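Local coordinates for ribulose-bisphosphate carboxylase (PDB 4NAS), which belongs to the RuBisCO large-chain family, pairing an N-terminal domain with a TIM-barrel catalytic domain, at residues Arg121-Pro126 / Met292-Ala297; Asn88-Ser93 / Gly247-Ala252. All coordinates share one frame; numbering follows the deposited sequence.

Contact 1 (Arg121-Pro126 / Met292-Ala297); sequences RQFPGP and MRLAGA. With CA (calcium ion), chain L.
Gly125 lays its backbone against the last turn of helix 284-295, its N giving a hydrogen bond of 3.0 Å to Leu294 O, while the CA atoms of Pro126 and Gly296 come within 3.8 Å of each other. The bond is fairly straight (158° at the hydrogen), although the donor stands above the carbonyl plane of Leu294. One residue back along the helix, Arg293 O receives a CA-H...O contact from Gly125 CA at 3.3 Å. Glycine suits this place because phi is positive and a CB would press on Pro126 CD.

The two prolines extend this contact over the carbonyl oxygens at and just beyond the helix end. Pro124 sets CD 3.5 Å from Leu294 O, and Pro126 brings CG to 3.3 Å from Ala297 O; having no N-H, both meet these oxygens through ring carbons. The helix closes in a Schellman motif with Gly296 (phi 118°) as C-prime residue: Ala297 N bonds to Met292 O and, weakly, Gly296 N to Arg293 O. Met292 O also takes the Gly296 N-H, from the opposite face of its plane to Ala297 N. A CB on Gly296 would be jammed against the preceding carbonyl oxygen and lie close to Gly125 O.

Phe123 CB packs 4.2 Å from Leu294 CB; with CG anti to the carbonyl carbon (chi1 -71°), the ring meets Leu294 CD1 obliquely. The Arg293 guanidinium is hydrogen-bonded to the carbonyl oxygens of Ala325, His322, Lys330 and His329. Pro124 O binds a calcium ion at 2.4 Å, whose other ligands here are waters, one also donating to Phe123 O and another to Pro126 O.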
loop_
_atom_site.group_PDB
_atom_site.type_symbol
_atom_site.label_atom_id
_atom_site.label_comp_id
_atom_site.label_asym_id
_atom_site.label_seq_id
_atom_site.Cartn_x
_atom_site.Cartn_y
_atom_site.Cartn_z
ATOM N N ARG B 121 4.756 21.147 3.721
ATOM C CA ARG B 121 5.861 21.355 4.673
ATOM C C ARG B 121 5.874 20.462 5.922
ATOM O O ARG B 121 6.848 20.453 6.659
ATOM C CB ARG B 121 6.006 22.833 5.050
ATOM C CG ARG B 121 6.499 23.689 3.896
ATOM C CD ARG B 121 6.498 25.170 4.275
ATOM N NE ARG B 121 6.956 26.018 3.177
ATOM C CZ ARG B 121 8.179 26.538 3.088
ATOM N NH1 ARG B 121 8.502 27.315 2.061
ATOM N NH2 ARG B 121 9.080 26.292 4.032
ATOM N N GLN B 122 4.813 19.700 6.161
ATOM C CA GLN B 122 4.823 18.770 7.281
ATOM C C GLN B 122 5.486 17.437 6.899
ATOM O O GLN B 122 5.699 16.569 7.747
ATOM C CB GLN B 122 3.394 18.513 7.759
ATOM C CG GLN B 122 2.715 19.713 8.398
ATOM C CD GLN B 122 1.347 19.331 8.916
ATOM O OE1 GLN B 122 1.237 18.585 9.891
ATOM N NE2 GLN B 122 0.297 19.794 8.242
ATOM N N PHE B 123 5.793 17.267 5.620
ATOM C CA PHE B 123 6.459 16.047 5.171
ATOM C C PHE B 123 7.965 16.335 5.042
ATOM O O PHE B 123 8.347 17.491 4.817
ATOM C CB PHE B 123 5.873 15.603 3.841
ATOM C CG PHE B 123 4.477 15.066 3.936
ATOM C CD1 PHE B 123 4.225 13.845 4.553
ATOM C CD2 PHE B 123 3.410 15.776 3.399
ATOM C CE1 PHE B 123 2.923 13.343 4.627
ATOM C CE2 PHE B 123 2.107 15.284 3.464
ATOM C CZ PHE B 123 1.868 14.062 4.077
ATOM N N PRO B 124 8.831 15.300 5.193
ATOM C CA PRO B 124 10.271 15.574 5.256
ATOM C C PRO B 124 10.903 16.018 3.941
ATOM O O PRO B 124 11.794 16.853 3.974
ATOM C CB PRO B 124 10.870 14.221 5.668
ATOM C CG PRO B 124 9.873 13.217 5.180
ATOM C CD PRO B 124 8.544 13.873 5.431
ATOM N N GLY B 125 10.510 15.461 2.798
ATOM C CA GLY B 125 11.258 15.749 1.577
ATOM C C GLY B 125 12.634 15.084 1.608
ATOM O O GLY B 125 13.041 14.519 2.629
ATOM N N PRO B 126 13.360 15.140 0.485
ATOM C CA PRO B 126 14.642 14.431 0.381
ATOM C C PRO B 126 15.675 15.046 1.331
ATOM O O PRO B 126 15.666 16.266 1.526
ATOM C CB PRO B 126 15.038 14.653 -1.082
ATOM C CG PRO B 126 13.706 14.872 -1.794
ATOM C CD PRO B 126 12.939 15.710 -0.810
HETATM N N MSE B 292 6.597 10.133 -3.627
HETATM C CA MSE B 292 8.002 9.770 -3.431
HETATM C C MSE B 292 8.866 10.943 -2.979
HETATM O O MSE B 292 9.683 10.804 -2.071
HETATM C CB MSE B 292 8.590 9.198 -4.723
HETATM C CG MSE B 292 8.058 7.851 -5.106
HETATM SE SE MSE B 292 8.405 6.549 -3.718
HETATM C CE MSE B 292 7.884 4.997 -4.730
ATOM N N ARG B 293 8.705 12.096 -3.629
ATOM C CA ARG B 293 9.463 13.286 -3.239
ATOM C C ARG B 293 9.088 13.711 -1.806
ATOM O O ARG B 293 9.948 14.058 -0.983
ATOM C CB ARG B 293 9.252 14.431 -4.251
ATOM C CG ARG B 293 9.993 15.715 -3.918
ATOM C CD ARG B 293 9.827 16.718 -5.065
ATOM N NE ARG B 293 10.697 17.879 -4.913
ATOM C CZ ARG B 293 10.673 18.936 -5.719
ATOM N NH1 ARG B 293 11.496 19.957 -5.501
ATOM N NH2 ARG B 293 9.802 18.984 -6.717
ATOM N N LEU B 294 7.807 13.647 -1.490
ATOM C CA LEU B 294 7.369 14.052 -0.152
ATOM C C LEU B 294 7.937 13.122 0.914
ATOM O O LEU B 294 8.321 13.561 1.993
ATOM C CB LEU B 294 5.848 14.031 -0.062
ATOM C CG LEU B 294 5.088 15.050 -0.922
ATOM C CD1 LEU B 294 3.546 14.840 -0.811
ATOM C CD2 LEU B 294 5.483 16.457 -0.533
ATOM N N ALA B 295 7.974 11.832 0.588
ATOM C CA ALA B 295 8.419 10.800 1.515
ATOM C C ALA B 295 9.936 10.836 1.731
ATOM O O ALA B 295 10.421 10.363 2.755
ATOM C CB ALA B 295 7.966 9.419 1.023
ATOM N N GLY B 296 10.685 11.373 0.763
ATOM C CA GLY B 296 12.113 11.595 0.955
ATOM C C GLY B 296 13.069 10.853 0.022
ATOM O O GLY B 296 14.258 10.746 0.305
ATOM N N ALA B 297 12.569 10.344 -1.096
ATOM C CA ALA B 297 13.451 9.668 -2.052
ATOM C C ALA B 297 14.448 10.691 -2.598
ATOM O O ALA B 297 14.081 11.819 -2.934
ATOM C CB ALA B 297 12.651 9.121 -3.164
HETATM CA CA CA L . 12.880 18.494 5.317
HETATM O O HOH W 1 10.527 19.069 5.886
HETATM O O HOH W 2 15.034 17.652 4.029
HETATM O O HOH W 3 12.712 19.743 3.165
HETATM O O HOH W 4 13.487 21.270 5.659
HETATM O O HOH W 5 13.289 16.753 6.765
#

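Contact 2 (Asn88-Ser93 / Gly247-Ala252)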
loop_
_atom_site.group_PDB
_atom_site.type_symbol
_atom_site.label_atom_id
_atom_site.label_comp_id
_atom_site.label_asym_id
_atom_site.label_seq_id
_atom_site.Cartn_x
_atom_site.Cartn_y
_atom_site.Cartn_z
ATOM N N ASN B 88 -3.252 15.186 9.858
ATOM C CA ASN B 88 -2.351 15.182 11.009
ATOM C C ASN B 88 -0.899 15.073 10.574
ATOM O O ASN B 88 -0.064 14.653 11.355
ATOM C CB ASN B 88 -2.694 14.033 11.986
ATOM C CG ASN B 88 -2.375 12.641 11.409
ATOM O OD1 ASN B 88 -1.885 12.526 10.282
ATOM N ND2 ASN B 88 -2.641 11.587 12.184
ATOM N N GLY B 89 -0.626 15.377 9.306
ATOM C CA GLY B 89 0.739 15.395 8.793
ATOM C C GLY B 89 1.359 14.059 8.383
ATOM O O GLY B 89 2.591 13.942 8.294
ATOM N N THR B 90 0.532 13.047 8.139
ATOM C CA THR B 90 1.040 11.739 7.710
ATOM C C THR B 90 0.424 11.276 6.403
ATOM O O THR B 90 -0.673 11.697 6.021
ATOM C CB THR B 90 0.759 10.652 8.750
ATOM O OG1 THR B 90 -0.656 10.594 8.994
ATOM C CG2 THR B 90 1.536 10.942 10.053
ATOM N N PHE B 91 1.125 10.385 5.712
ATOM C CA PHE B 91 0.560 9.814 4.494
ATOM C C PHE B 91 -0.716 9.019 4.800
ATOM O O PHE B 91 -1.663 9.027 3.999
ATOM C CB PHE B 91 1.578 8.929 3.789
ATOM C CG PHE B 91 2.723 9.693 3.223
ATOM C CD1 PHE B 91 2.631 10.261 1.962
ATOM C CD2 PHE B 91 3.879 9.888 3.972
ATOM C CE1 PHE B 91 3.693 10.981 1.437
ATOM C CE2 PHE B 91 4.944 10.607 3.451
ATOM C CZ PHE B 91 4.850 11.151 2.182
ATOM N N ALA B 92 -0.757 8.353 5.950
ATOM C CA ALA B 92 -1.986 7.642 6.337
ATOM C C ALA B 92 -3.201 8.568 6.349
ATOM O O ALA B 92 -4.263 8.220 5.835
ATOM C CB ALA B 92 -1.832 6.972 7.688
ATOM N N SER B 93 -3.059 9.729 6.973
ATOM C CA SER B 93 -4.200 10.631 7.115
ATOM C C SER B 93 -4.609 11.120 5.734
ATOM O O SER B 93 -5.785 11.156 5.400
ATOM C CB SER B 93 -3.845 11.828 7.980
ATOM O OG SER B 93 -2.894 12.627 7.299
ATOM N N GLY B 247 5.341 1.154 2.905
ATOM C CA GLY B 247 4.449 2.248 3.249
ATOM C C GLY B 247 5.153 3.584 3.299
ATOM O O GLY B 247 6.288 3.664 3.767
ATOM N N TYR B 248 4.477 4.661 2.892
ATOM C CA TYR B 248 5.171 5.944 2.761
ATOM C C TYR B 248 5.589 6.552 4.097
ATOM O O TYR B 248 6.630 7.230 4.186
ATOM C CB TYR B 248 4.358 6.964 1.941
ATOM C CG TYR B 248 4.133 6.612 0.487
ATOM C CD1 TYR B 248 5.044 7.006 -0.499
ATOM C CD2 TYR B 248 2.998 5.927 0.090
ATOM C CE1 TYR B 248 4.846 6.692 -1.827
ATOM C CE2 TYR B 248 2.790 5.603 -1.248
ATOM C CZ TYR B 248 3.708 6.003 -2.201
ATOM O OH TYR B 248 3.497 5.687 -3.526
ATOM N N ASP B 249 4.769 6.347 5.122
ATOM C CA ASP B 249 5.084 6.882 6.446
ATOM C C ASP B 249 6.308 6.225 7.036
ATOM O O ASP B 249 7.048 6.880 7.768
ATOM C CB ASP B 249 3.913 6.737 7.410
ATOM C CG ASP B 249 2.828 7.755 7.153
ATOM O OD1 ASP B 249 3.162 8.950 6.985
ATOM O OD2 ASP B 249 1.650 7.350 7.080
ATOM N N VAL B 250 6.485 4.929 6.751
ATOM C CA VAL B 250 7.666 4.200 7.178
ATOM C C VAL B 250 8.902 4.861 6.599
ATOM O O VAL B 250 9.844 5.182 7.337
ATOM C CB VAL B 250 7.656 2.719 6.711
ATOM C CG1 VAL B 250 9.062 2.155 6.746
ATOM C CG2 VAL B 250 6.770 1.873 7.587
ATOM N N VAL B 251 8.898 5.056 5.279
ATOM C CA VAL B 251 9.999 5.733 4.589
ATOM C C VAL B 251 10.197 7.179 5.039
ATOM O O VAL B 251 11.338 7.651 5.130
ATOM C CB VAL B 251 9.833 5.640 3.036
ATOM C CG1 VAL B 251 11.000 6.299 2.315
ATOM C CG2 VAL B 251 9.740 4.170 2.639
ATOM N N ALA B 252 9.100 7.876 5.349
ATOM C CA ALA B 252 9.183 9.264 5.837
ATOM C C ALA B 252 10.050 9.407 7.082
ATOM O O ALA B 252 10.838 10.363 7.198
ATOM C CB ALA B 252 7.783 9.845 6.108
#
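Phe91 offers one ring face to Tyr248 CB, which sits 3.6 Å from the ring centroid in a CH-pi contact, displaced toward the rim and nearest to CG. The contact joins the starts of two helices, 91-99 of the N-terminal domain and 248-256 of the TIM-barrel domain, and a side chain of the second helix binds the start of the first: the Asp249 carboxylate accepts from two successive N-H groups at the N-terminus of helix 91-99. Phe91 N reaches OD1 at 2.8 Å, on the syn side and slightly out of the carboxylate plane, while Ala92 N meets the syn lone pair of OD2, also at 2.8 Å. Two bonds fix the rotation of the carboxylate, and the partial positive charge of a helix start would probably stabilise its negative charge.

Asp249, with CG anti to its carbonyl carbon (chi1 -76°), directs its carboxylate at the first turn of helix 91-99. Its OD1 also lies near the plane of the Phe91 ring, at the edge beside CD2. Further round that edge, Ala252 CB touches CE2 at 4.0 Å, its methyl small enough to let the ring edge come close to helix 248-256. The Phe91 and Tyr248 rings themselves meet obliquely, and Tyr248 OH is hydrogen-bonded to Val287 O.

Thr90 is the N-cap of helix 91-99, a position suited to a short side chain with an acceptor oxygen. OG1 takes the Ser93 N-H and donates to Asn88 OD1. Val250 packs on Val250 of the second subunit, placing this helix at the dimer interface. On the capped turn itself, Ser93 OG donates back to Thr90 O at 2.7 Å.

How the contacts relate
The centres of contact 1 and contact 2 lie 10 Å apart, and their segments alternate along the chain: 88-93, 121-126, 247-252, then 292-297. In each, an earlier segment meets a helix of the TIM-barrel domain, 248-256 in contact 2 and 284-295 in contact 1. Phe91 ties them together: its CE2 is 3.5 Å from Phe123 CD1 and its CZ 3.6 Å from Ala295 N. Pro124 CG packs against Ala252 O, and Tyr248 touches Met292 and Ala295. The result is one continuous buried patch, through which helix 91-99 of the N-terminal domain and the loop before helix 129-137 are both seated on neighbouring barrel helices.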